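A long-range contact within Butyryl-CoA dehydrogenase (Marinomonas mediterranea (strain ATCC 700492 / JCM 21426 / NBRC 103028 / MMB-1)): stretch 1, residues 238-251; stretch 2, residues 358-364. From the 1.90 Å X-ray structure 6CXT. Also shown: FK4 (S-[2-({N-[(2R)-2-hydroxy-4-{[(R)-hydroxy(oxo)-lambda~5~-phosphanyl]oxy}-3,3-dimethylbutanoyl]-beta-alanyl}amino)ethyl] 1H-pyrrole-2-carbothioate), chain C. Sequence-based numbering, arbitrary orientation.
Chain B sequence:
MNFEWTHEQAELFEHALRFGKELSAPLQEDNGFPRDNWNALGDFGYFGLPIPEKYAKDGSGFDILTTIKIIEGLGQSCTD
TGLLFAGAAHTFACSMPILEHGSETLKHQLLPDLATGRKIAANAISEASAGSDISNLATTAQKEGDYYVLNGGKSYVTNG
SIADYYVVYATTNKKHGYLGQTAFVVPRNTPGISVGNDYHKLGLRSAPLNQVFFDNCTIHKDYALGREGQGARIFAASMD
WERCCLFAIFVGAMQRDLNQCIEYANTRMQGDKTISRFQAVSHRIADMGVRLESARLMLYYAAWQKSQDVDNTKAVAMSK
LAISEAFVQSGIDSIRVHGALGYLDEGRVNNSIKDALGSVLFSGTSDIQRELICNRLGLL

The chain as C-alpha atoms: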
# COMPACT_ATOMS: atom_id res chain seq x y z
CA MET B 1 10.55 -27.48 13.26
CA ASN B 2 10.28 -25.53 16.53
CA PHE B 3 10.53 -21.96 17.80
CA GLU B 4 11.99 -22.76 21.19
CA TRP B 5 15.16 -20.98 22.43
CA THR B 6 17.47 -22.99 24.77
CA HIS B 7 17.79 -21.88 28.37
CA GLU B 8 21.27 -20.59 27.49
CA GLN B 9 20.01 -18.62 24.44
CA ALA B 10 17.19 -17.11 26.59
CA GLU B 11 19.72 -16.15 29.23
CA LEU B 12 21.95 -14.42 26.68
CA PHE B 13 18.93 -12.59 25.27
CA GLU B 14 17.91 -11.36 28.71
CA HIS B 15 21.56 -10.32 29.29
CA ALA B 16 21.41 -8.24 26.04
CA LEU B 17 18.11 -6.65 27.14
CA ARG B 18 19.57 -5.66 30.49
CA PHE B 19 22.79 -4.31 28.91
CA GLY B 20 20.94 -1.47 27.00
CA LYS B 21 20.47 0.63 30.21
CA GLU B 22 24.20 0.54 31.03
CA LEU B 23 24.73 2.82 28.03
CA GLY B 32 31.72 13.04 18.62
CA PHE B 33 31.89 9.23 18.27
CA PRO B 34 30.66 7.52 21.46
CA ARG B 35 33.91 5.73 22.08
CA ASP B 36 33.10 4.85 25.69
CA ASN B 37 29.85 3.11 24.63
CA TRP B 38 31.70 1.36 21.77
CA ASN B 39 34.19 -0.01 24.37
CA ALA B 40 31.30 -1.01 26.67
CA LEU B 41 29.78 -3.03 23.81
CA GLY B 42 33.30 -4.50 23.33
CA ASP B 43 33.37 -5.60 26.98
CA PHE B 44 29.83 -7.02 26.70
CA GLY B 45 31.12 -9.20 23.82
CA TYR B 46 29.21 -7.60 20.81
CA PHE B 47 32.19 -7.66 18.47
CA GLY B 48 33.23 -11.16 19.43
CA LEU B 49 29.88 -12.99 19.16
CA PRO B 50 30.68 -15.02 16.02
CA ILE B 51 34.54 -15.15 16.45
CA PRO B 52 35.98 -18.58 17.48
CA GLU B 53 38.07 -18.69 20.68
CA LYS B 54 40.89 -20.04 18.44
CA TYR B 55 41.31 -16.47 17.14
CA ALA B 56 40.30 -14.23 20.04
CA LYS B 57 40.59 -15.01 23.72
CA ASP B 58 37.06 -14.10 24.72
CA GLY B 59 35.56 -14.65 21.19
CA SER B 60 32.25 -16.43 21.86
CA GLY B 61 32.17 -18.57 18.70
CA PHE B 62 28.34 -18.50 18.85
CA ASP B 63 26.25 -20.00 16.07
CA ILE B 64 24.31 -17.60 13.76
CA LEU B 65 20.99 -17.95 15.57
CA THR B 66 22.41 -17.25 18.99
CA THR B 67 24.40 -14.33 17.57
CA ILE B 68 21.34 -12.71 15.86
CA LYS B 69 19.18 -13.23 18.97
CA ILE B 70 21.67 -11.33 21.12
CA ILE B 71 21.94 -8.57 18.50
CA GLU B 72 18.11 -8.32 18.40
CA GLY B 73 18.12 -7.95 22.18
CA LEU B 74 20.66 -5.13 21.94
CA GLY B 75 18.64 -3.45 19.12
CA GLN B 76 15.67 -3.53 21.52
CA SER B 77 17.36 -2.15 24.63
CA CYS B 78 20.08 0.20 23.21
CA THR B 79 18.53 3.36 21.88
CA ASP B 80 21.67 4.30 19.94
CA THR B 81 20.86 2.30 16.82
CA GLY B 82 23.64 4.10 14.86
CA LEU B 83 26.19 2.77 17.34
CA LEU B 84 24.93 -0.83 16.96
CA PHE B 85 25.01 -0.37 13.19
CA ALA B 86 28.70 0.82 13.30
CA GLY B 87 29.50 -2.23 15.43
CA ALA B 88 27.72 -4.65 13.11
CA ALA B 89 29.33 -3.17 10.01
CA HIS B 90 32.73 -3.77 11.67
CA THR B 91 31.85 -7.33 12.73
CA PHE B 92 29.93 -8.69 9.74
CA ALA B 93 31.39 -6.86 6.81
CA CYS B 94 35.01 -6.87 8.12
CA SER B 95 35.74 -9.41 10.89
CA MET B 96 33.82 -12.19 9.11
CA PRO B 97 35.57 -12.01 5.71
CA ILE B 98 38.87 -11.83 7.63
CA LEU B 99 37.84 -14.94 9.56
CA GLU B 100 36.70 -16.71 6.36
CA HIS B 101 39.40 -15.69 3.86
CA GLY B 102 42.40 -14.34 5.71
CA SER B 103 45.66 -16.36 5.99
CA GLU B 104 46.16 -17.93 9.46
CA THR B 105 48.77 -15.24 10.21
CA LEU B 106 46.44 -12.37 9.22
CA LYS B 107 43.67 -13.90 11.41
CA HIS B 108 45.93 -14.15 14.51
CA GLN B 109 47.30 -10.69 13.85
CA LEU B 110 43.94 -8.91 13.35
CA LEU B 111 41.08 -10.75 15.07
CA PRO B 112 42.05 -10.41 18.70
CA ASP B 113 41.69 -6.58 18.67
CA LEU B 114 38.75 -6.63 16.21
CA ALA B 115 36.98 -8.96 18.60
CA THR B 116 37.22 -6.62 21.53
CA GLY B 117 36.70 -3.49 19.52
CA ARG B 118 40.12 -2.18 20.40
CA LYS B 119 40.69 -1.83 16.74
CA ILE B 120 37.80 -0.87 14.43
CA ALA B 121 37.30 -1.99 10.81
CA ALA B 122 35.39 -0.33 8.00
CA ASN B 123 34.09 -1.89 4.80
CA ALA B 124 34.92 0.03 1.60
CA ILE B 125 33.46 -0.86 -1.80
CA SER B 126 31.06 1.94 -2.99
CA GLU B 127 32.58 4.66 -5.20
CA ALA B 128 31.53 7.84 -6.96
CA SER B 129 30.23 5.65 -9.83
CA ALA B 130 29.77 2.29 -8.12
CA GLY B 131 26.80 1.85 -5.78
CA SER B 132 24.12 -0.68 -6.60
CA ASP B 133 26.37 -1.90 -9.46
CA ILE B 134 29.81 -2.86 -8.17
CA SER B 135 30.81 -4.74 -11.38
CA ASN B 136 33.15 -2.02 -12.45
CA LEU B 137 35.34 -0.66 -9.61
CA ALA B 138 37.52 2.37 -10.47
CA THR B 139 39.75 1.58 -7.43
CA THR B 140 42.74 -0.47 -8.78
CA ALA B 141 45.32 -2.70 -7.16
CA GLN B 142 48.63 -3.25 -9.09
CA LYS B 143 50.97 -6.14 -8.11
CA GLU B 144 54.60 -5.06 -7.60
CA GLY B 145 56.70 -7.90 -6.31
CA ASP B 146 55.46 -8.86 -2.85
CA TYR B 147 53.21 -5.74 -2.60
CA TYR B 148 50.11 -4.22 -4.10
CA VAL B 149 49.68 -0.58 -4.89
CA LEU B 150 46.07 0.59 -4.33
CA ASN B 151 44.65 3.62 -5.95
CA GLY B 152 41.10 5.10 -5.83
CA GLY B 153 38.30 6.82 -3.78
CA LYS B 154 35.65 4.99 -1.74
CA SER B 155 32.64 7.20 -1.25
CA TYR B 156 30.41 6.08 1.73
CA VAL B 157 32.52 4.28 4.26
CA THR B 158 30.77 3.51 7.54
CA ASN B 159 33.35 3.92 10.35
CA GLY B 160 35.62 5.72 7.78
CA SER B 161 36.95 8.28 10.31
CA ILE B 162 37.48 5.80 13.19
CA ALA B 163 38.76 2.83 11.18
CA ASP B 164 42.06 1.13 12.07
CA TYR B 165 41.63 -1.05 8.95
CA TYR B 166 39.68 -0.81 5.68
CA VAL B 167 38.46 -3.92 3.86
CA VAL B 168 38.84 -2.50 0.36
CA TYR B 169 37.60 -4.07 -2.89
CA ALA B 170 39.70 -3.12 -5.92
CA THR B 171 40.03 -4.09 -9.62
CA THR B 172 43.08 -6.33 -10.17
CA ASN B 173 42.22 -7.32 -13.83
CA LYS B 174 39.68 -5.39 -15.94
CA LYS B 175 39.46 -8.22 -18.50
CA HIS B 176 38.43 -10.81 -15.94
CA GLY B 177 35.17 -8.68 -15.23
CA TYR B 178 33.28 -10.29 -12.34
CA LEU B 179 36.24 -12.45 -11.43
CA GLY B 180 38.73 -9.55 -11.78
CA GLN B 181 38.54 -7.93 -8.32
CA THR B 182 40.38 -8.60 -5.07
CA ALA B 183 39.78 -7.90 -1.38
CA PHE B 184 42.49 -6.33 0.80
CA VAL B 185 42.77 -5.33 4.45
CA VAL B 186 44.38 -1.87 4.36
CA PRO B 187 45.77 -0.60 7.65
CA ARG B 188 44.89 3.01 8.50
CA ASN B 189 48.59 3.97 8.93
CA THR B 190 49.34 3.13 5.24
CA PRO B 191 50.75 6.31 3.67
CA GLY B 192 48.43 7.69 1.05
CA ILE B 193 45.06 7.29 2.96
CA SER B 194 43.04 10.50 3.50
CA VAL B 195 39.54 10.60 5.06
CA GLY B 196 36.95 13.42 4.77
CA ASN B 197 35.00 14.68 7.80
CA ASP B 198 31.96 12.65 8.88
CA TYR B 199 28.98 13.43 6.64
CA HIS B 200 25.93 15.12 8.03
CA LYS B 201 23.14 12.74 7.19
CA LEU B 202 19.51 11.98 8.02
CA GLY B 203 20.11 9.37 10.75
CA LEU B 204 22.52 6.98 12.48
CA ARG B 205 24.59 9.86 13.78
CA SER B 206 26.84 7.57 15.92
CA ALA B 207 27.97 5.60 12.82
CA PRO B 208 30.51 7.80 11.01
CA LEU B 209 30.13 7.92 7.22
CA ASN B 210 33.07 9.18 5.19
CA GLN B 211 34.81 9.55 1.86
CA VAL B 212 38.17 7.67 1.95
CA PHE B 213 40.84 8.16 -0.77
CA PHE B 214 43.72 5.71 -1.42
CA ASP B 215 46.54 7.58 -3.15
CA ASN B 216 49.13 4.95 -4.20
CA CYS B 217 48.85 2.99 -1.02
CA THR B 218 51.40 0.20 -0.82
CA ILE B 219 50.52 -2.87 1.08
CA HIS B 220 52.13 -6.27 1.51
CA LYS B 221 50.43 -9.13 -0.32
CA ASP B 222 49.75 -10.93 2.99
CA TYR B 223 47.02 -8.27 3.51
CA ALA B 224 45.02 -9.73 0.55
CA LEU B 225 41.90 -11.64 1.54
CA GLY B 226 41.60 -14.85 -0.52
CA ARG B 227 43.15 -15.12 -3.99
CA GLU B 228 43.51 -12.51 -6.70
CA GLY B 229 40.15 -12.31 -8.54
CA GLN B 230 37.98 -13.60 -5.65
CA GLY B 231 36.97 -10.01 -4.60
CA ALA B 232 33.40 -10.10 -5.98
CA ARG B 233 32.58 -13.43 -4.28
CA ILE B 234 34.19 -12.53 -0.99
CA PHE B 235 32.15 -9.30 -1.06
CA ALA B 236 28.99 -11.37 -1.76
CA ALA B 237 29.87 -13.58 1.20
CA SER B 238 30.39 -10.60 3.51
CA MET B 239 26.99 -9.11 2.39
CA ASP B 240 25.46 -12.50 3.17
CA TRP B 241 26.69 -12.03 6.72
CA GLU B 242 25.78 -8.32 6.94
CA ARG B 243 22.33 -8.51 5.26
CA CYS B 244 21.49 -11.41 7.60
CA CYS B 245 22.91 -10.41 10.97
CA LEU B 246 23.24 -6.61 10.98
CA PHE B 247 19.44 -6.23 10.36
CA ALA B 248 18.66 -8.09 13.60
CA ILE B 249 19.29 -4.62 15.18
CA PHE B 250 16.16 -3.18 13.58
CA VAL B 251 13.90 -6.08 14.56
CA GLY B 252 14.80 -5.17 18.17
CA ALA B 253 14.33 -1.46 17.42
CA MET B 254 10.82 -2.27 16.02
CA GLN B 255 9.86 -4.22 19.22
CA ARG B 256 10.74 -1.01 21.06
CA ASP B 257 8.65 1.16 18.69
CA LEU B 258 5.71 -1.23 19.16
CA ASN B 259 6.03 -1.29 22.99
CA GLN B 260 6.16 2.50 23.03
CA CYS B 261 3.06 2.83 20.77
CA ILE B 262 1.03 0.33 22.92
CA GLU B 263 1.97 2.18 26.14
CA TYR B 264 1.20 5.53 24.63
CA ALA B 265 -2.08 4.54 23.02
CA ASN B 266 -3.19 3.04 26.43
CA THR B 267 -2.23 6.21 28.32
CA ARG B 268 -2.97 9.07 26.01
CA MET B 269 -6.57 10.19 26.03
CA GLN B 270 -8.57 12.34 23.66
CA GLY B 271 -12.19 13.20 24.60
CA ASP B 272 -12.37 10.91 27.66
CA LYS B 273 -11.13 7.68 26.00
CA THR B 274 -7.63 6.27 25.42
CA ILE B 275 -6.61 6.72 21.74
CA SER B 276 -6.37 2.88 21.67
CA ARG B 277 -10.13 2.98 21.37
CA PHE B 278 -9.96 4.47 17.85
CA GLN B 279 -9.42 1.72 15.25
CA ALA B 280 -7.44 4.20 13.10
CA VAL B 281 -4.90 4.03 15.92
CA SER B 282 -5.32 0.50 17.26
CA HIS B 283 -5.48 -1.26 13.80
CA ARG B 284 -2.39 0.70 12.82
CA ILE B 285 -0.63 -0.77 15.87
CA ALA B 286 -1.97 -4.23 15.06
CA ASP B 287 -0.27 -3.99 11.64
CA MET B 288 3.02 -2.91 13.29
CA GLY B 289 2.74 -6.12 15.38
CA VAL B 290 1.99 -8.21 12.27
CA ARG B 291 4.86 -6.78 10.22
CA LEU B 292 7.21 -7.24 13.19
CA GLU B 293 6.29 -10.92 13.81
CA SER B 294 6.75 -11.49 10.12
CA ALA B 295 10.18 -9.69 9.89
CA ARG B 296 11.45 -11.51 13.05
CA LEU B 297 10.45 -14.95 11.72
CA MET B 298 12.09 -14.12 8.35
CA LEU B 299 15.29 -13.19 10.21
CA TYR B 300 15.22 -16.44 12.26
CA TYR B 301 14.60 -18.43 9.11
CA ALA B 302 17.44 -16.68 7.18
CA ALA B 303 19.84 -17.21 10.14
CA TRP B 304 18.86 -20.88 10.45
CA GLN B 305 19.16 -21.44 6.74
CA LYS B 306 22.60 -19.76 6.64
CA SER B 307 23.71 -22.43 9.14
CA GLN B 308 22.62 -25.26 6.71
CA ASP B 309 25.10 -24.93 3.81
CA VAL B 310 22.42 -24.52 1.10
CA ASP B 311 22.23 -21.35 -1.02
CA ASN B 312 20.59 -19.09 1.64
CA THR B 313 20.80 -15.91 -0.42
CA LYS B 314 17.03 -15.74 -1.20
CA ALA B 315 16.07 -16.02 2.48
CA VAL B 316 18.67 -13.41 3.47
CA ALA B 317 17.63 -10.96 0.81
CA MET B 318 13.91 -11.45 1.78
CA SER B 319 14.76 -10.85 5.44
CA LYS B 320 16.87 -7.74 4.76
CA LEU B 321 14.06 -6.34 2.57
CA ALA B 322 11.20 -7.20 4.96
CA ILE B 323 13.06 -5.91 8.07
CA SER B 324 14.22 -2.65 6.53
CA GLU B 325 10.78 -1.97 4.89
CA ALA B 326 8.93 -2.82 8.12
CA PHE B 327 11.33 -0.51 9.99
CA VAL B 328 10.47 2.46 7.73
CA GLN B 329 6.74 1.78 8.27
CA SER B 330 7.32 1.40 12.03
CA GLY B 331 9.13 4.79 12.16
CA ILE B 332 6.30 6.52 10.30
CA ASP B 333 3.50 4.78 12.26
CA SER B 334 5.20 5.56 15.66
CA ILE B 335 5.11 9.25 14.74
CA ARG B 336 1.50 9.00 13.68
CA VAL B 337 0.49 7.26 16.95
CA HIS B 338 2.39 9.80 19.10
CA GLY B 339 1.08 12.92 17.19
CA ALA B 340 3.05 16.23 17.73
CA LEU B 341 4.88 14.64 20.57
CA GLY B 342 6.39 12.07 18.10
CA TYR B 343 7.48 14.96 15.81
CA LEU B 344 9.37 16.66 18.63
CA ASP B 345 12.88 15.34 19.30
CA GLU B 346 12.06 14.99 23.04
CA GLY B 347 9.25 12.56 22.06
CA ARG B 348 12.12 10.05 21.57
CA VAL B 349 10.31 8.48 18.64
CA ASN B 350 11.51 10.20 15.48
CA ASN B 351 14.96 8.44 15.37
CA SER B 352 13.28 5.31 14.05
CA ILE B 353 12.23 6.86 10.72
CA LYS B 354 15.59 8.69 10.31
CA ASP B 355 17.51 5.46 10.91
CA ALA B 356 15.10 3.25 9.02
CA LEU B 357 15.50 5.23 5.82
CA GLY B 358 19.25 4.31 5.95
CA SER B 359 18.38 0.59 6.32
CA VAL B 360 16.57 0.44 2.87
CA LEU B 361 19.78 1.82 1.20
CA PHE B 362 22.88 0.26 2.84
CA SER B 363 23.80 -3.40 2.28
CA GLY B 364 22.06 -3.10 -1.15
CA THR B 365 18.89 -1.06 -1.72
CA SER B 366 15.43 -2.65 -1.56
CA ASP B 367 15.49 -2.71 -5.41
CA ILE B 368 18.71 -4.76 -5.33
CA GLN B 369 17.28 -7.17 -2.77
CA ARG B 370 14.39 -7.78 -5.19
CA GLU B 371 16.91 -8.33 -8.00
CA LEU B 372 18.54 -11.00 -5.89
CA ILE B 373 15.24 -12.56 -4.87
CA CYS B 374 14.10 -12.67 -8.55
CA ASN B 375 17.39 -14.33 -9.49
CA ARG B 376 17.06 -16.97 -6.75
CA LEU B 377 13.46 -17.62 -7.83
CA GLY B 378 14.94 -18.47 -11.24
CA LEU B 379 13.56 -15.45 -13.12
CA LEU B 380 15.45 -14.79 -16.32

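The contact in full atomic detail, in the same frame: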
# COMPACT_ATOMS: atom_id res chain seq x y z
N SER B 238 30.41 -11.54 2.36
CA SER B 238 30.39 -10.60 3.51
C SER B 238 28.97 -9.94 3.59
O SER B 238 28.46 -9.76 4.67
CB SER B 238 31.53 -9.62 3.34
OG SER B 238 31.18 -8.28 3.16
N MET B 239 28.39 -9.61 2.45
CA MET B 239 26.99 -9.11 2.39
C MET B 239 26.01 -10.19 2.85
O MET B 239 25.00 -9.88 3.47
CB MET B 239 26.63 -8.62 1.02
CG MET B 239 27.23 -7.29 0.65
SD MET B 239 26.92 -6.00 1.93
CE MET B 239 28.49 -5.97 2.83
N ASP B 240 26.32 -11.46 2.61
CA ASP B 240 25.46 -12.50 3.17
C ASP B 240 25.45 -12.45 4.69
O ASP B 240 24.39 -12.59 5.32
CB ASP B 240 25.79 -13.87 2.62
CG ASP B 240 24.66 -14.85 2.82
OD1 ASP B 240 23.57 -14.64 2.21
OD2 ASP B 240 24.85 -15.82 3.58
N TRP B 241 26.61 -12.21 5.29
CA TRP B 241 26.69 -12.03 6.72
C TRP B 241 25.99 -10.73 7.18
O TRP B 241 25.26 -10.74 8.18
CB TRP B 241 28.18 -11.96 7.20
CG TRP B 241 28.76 -13.34 7.36
CD1 TRP B 241 29.68 -13.97 6.51
CD2 TRP B 241 28.49 -14.25 8.41
NE1 TRP B 241 29.96 -15.23 6.99
CE2 TRP B 241 29.26 -15.43 8.16
CE3 TRP B 241 27.67 -14.20 9.55
CZ2 TRP B 241 29.19 -16.55 8.96
CZ3 TRP B 241 27.63 -15.29 10.37
CH2 TRP B 241 28.41 -16.46 10.08
N GLU B 242 26.28 -9.64 6.51
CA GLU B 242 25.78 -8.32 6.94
C GLU B 242 24.24 -8.22 6.76
O GLU B 242 23.52 -7.82 7.67
CB GLU B 242 26.46 -7.22 6.16
CG GLU B 242 26.11 -5.85 6.70
CD GLU B 242 26.84 -4.75 5.97
OE1 GLU B 242 27.96 -4.43 6.37
OE2 GLU B 242 26.31 -4.18 4.99
N ARG B 243 23.76 -8.62 5.59
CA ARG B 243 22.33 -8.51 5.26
C ARG B 243 21.53 -9.39 6.22
O ARG B 243 20.39 -9.07 6.54
CB ARG B 243 22.10 -8.94 3.81
CG ARG B 243 22.56 -7.88 2.79
CD ARG B 243 22.47 -8.51 1.40
NE ARG B 243 23.13 -7.65 0.43
CZ ARG B 243 23.56 -8.05 -0.78
NH1 ARG B 243 23.44 -9.32 -1.14
NH2 ARG B 243 24.14 -7.18 -1.61
N CYS B 244 22.13 -10.49 6.67
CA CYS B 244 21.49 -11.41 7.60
C CYS B 244 21.53 -10.90 9.04
O CYS B 244 20.46 -10.77 9.71
CB CYS B 244 22.15 -12.80 7.54
SG CYS B 244 21.33 -14.07 8.56
N CYS B 245 22.73 -10.61 9.55
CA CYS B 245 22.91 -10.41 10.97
C CYS B 245 22.78 -8.96 11.39
O CYS B 245 22.30 -8.70 12.47
CB CYS B 245 24.29 -10.93 11.41
SG CYS B 245 24.50 -12.72 11.03
N LEU B 246 23.25 -8.02 10.57
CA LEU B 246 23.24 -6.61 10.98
C LEU B 246 21.77 -6.17 11.20
O LEU B 246 21.45 -5.44 12.14
CB LEU B 246 23.97 -5.73 9.97
CG LEU B 246 24.03 -4.21 10.23
CD1 LEU B 246 25.28 -3.59 9.58
CD2 LEU B 246 22.76 -3.47 9.69
N PHE B 247 20.87 -6.70 10.38
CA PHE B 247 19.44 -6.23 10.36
C PHE B 247 18.65 -6.74 11.56
O PHE B 247 17.54 -6.24 11.84
CB PHE B 247 18.80 -6.57 8.98
CG PHE B 247 19.27 -5.61 7.90
CD1 PHE B 247 20.62 -5.71 7.38
CD2 PHE B 247 18.48 -4.56 7.47
CE1 PHE B 247 21.10 -4.77 6.52
CE2 PHE B 247 18.96 -3.61 6.55
CZ PHE B 247 20.27 -3.71 6.10
N ALA B 248 19.22 -7.70 12.29
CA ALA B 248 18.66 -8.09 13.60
C ALA B 248 18.50 -6.87 14.53
O ALA B 248 17.56 -6.83 15.33
CB ALA B 248 19.53 -9.14 14.26
N ILE B 249 19.39 -5.88 14.40
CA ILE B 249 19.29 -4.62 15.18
C ILE B 249 17.86 -4.04 15.07
O ILE B 249 17.23 -3.64 16.09
CB ILE B 249 20.30 -3.55 14.72
CG1 ILE B 249 21.77 -4.04 14.95
CG2 ILE B 249 20.06 -2.24 15.45
CD1 ILE B 249 22.76 -3.19 14.16
N PHE B 250 17.37 -3.97 13.85
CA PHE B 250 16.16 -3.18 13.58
C PHE B 250 14.91 -3.96 13.97
O PHE B 250 13.88 -3.36 14.22
CB PHE B 250 16.11 -2.86 12.10
CG PHE B 250 17.41 -2.24 11.61
CD1 PHE B 250 17.98 -1.14 12.31
CD2 PHE B 250 18.07 -2.76 10.47
CE1 PHE B 250 19.22 -0.59 11.92
CE2 PHE B 250 19.28 -2.18 10.05
CZ PHE B 250 19.88 -1.13 10.77
N VAL B 251 14.99 -5.28 14.00
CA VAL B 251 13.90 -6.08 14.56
C VAL B 251 13.75 -5.73 16.05
O VAL B 251 12.64 -5.47 16.54
CB VAL B 251 14.16 -7.60 14.40
CG1 VAL B 251 13.15 -8.43 15.21
CG2 VAL B 251 14.11 -8.01 12.91
N GLY B 358 17.89 4.85 6.24
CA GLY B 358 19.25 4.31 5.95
C GLY B 358 19.18 2.82 5.61
O GLY B 358 19.79 2.37 4.62
N SER B 359 18.39 2.06 6.39
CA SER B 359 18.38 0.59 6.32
C SER B 359 17.85 0.05 4.97
O SER B 359 18.18 -1.10 4.62
CB SER B 359 17.62 -0.03 7.48
OG SER B 359 16.20 0.06 7.21
N VAL B 360 17.02 0.83 4.24
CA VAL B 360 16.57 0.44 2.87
C VAL B 360 17.59 0.83 1.75
O VAL B 360 17.33 0.58 0.56
CB VAL B 360 15.18 1.01 2.48
CG1 VAL B 360 14.15 0.50 3.52
CG2 VAL B 360 15.18 2.54 2.49
N LEU B 361 18.70 1.45 2.15
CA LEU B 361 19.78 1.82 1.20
C LEU B 361 21.04 0.98 1.40
O LEU B 361 21.49 0.34 0.43
CB LEU B 361 20.15 3.29 1.37
CG LEU B 361 18.96 4.24 1.14
CD1 LEU B 361 19.42 5.65 1.43
CD2 LEU B 361 18.32 4.12 -0.28
N PHE B 362 21.58 0.94 2.61
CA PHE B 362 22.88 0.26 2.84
C PHE B 362 22.72 -1.25 2.77
O PHE B 362 21.60 -1.78 2.93
CB PHE B 362 23.61 0.74 4.11
CG PHE B 362 22.82 0.59 5.38
CD1 PHE B 362 22.50 -0.68 5.92
CD2 PHE B 362 22.45 1.75 6.09
CE1 PHE B 362 21.79 -0.79 7.12
CE2 PHE B 362 21.72 1.65 7.28
CZ PHE B 362 21.41 0.39 7.80
N SER B 363 23.82 -1.96 2.51
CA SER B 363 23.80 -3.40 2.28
C SER B 363 23.02 -3.80 1.01
O SER B 363 22.61 -4.93 0.88
CB SER B 363 23.29 -4.20 3.49
OG SER B 363 23.75 -3.61 4.70
N GLY B 364 22.88 -2.89 0.07
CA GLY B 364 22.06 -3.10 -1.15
C GLY B 364 20.66 -2.51 -0.97
O GLY B 364 19.97 -2.88 0.00
O01 FK4 C . 25.59 -11.92 -5.51
P02 FK4 C . 26.44 -11.14 -6.55
O03 FK4 C . 26.13 -9.61 -6.72
C04 FK4 C . 24.80 -9.18 -6.63
C05 FK4 C . 24.49 -7.92 -7.37
C06 FK4 C . 23.00 -7.58 -7.11
C07 FK4 C . 24.75 -8.18 -8.88
C08 FK4 C . 25.42 -6.75 -6.95
O09 FK4 C . 25.38 -5.67 -7.84
C10 FK4 C . 25.18 -6.28 -5.50
N11 FK4 C . 24.79 -4.88 -5.40
C12 FK4 C . 24.52 -4.35 -4.11
C13 FK4 C . 25.78 -3.72 -3.48
C14 FK4 C . 25.74 -3.72 -2.01
N15 FK4 C . 26.52 -2.68 -1.50
C16 FK4 C . 26.69 -2.56 -0.05
C17 FK4 C . 28.02 -1.89 0.31
S18 FK4 C . 28.48 -2.15 2.00
C19 FK4 C . 27.14 -1.37 2.90
C20 FK4 C . 27.60 -1.38 4.31
C21 FK4 C . 27.07 -0.69 5.38
C22 FK4 C . 27.84 -1.08 6.49
C23 FK4 C . 28.84 -1.99 6.06
N24 FK4 C . 28.70 -2.20 4.74
O25 FK4 C . 26.40 -0.56 2.30
O26 FK4 C . 25.14 -4.55 -1.32
O27 FK4 C . 25.25 -7.02 -4.46
O28 FK4 C . 27.88 -11.27 -6.15

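S363 is the centre of this contact between a helix, a turn and the start of a second helix (stretch 1) and the loop that leaves a helix end (stretch 2); it gives up far more surface than any other residue of the 357 Å² buried. Its CA-to-CB bond points toward stretch 1, and its hydroxyl donates a short hydrogen bond from S363 OG to E242 OE2, 2.6 Å. E242 reaches this point with chi1 and chi2 both t, an extended chain that carries the carboxylate to the buried hydroxyl. One helix position on, R243 starts sideways, but its long side chain brings the guanidinium to the loop, where R243 NE donates to the backbone S363 O at 2.8 Å. The same guanidinium also serves the ligand: R243 NH2 donates to FK4 O26 at 2.8 Å and to FK4 O27 at 3.1 Å. S363 N is satisfied by the ligand as well, donating almost linearly (177°) to FK4 O25 at 2.9 Å, so the amide, carbonyl and hydroxyl of S363 all have partners. At G364 a side chain would be jammed against the preceding carbonyl and crowded by FK4 O26, so glycine fits.

Apolar groups pack beside these polar links. F247 CZ lies 3.4 Å from F362 CE1, the two rings oblique with planes at 49°, while the F247 edge faces S359 O (3.3 Å from F247 CE2) and S363 OG (3.4 Å from F247 CE1). L246 CD2 meets F362 CE1 at 3.8 Å, and F250 CZ meets F362 CZ at 3.7 Å. S359 CB, its bond from CA pointing toward stretch 1, sits over one face of F250, 3.7 Å from F250 CE2, and S359 OG is hydrogen-bonded to a residue just outside the stretches. M239 adds a looser apolar contact, M239 SD to S363 CA at 4.1 Å.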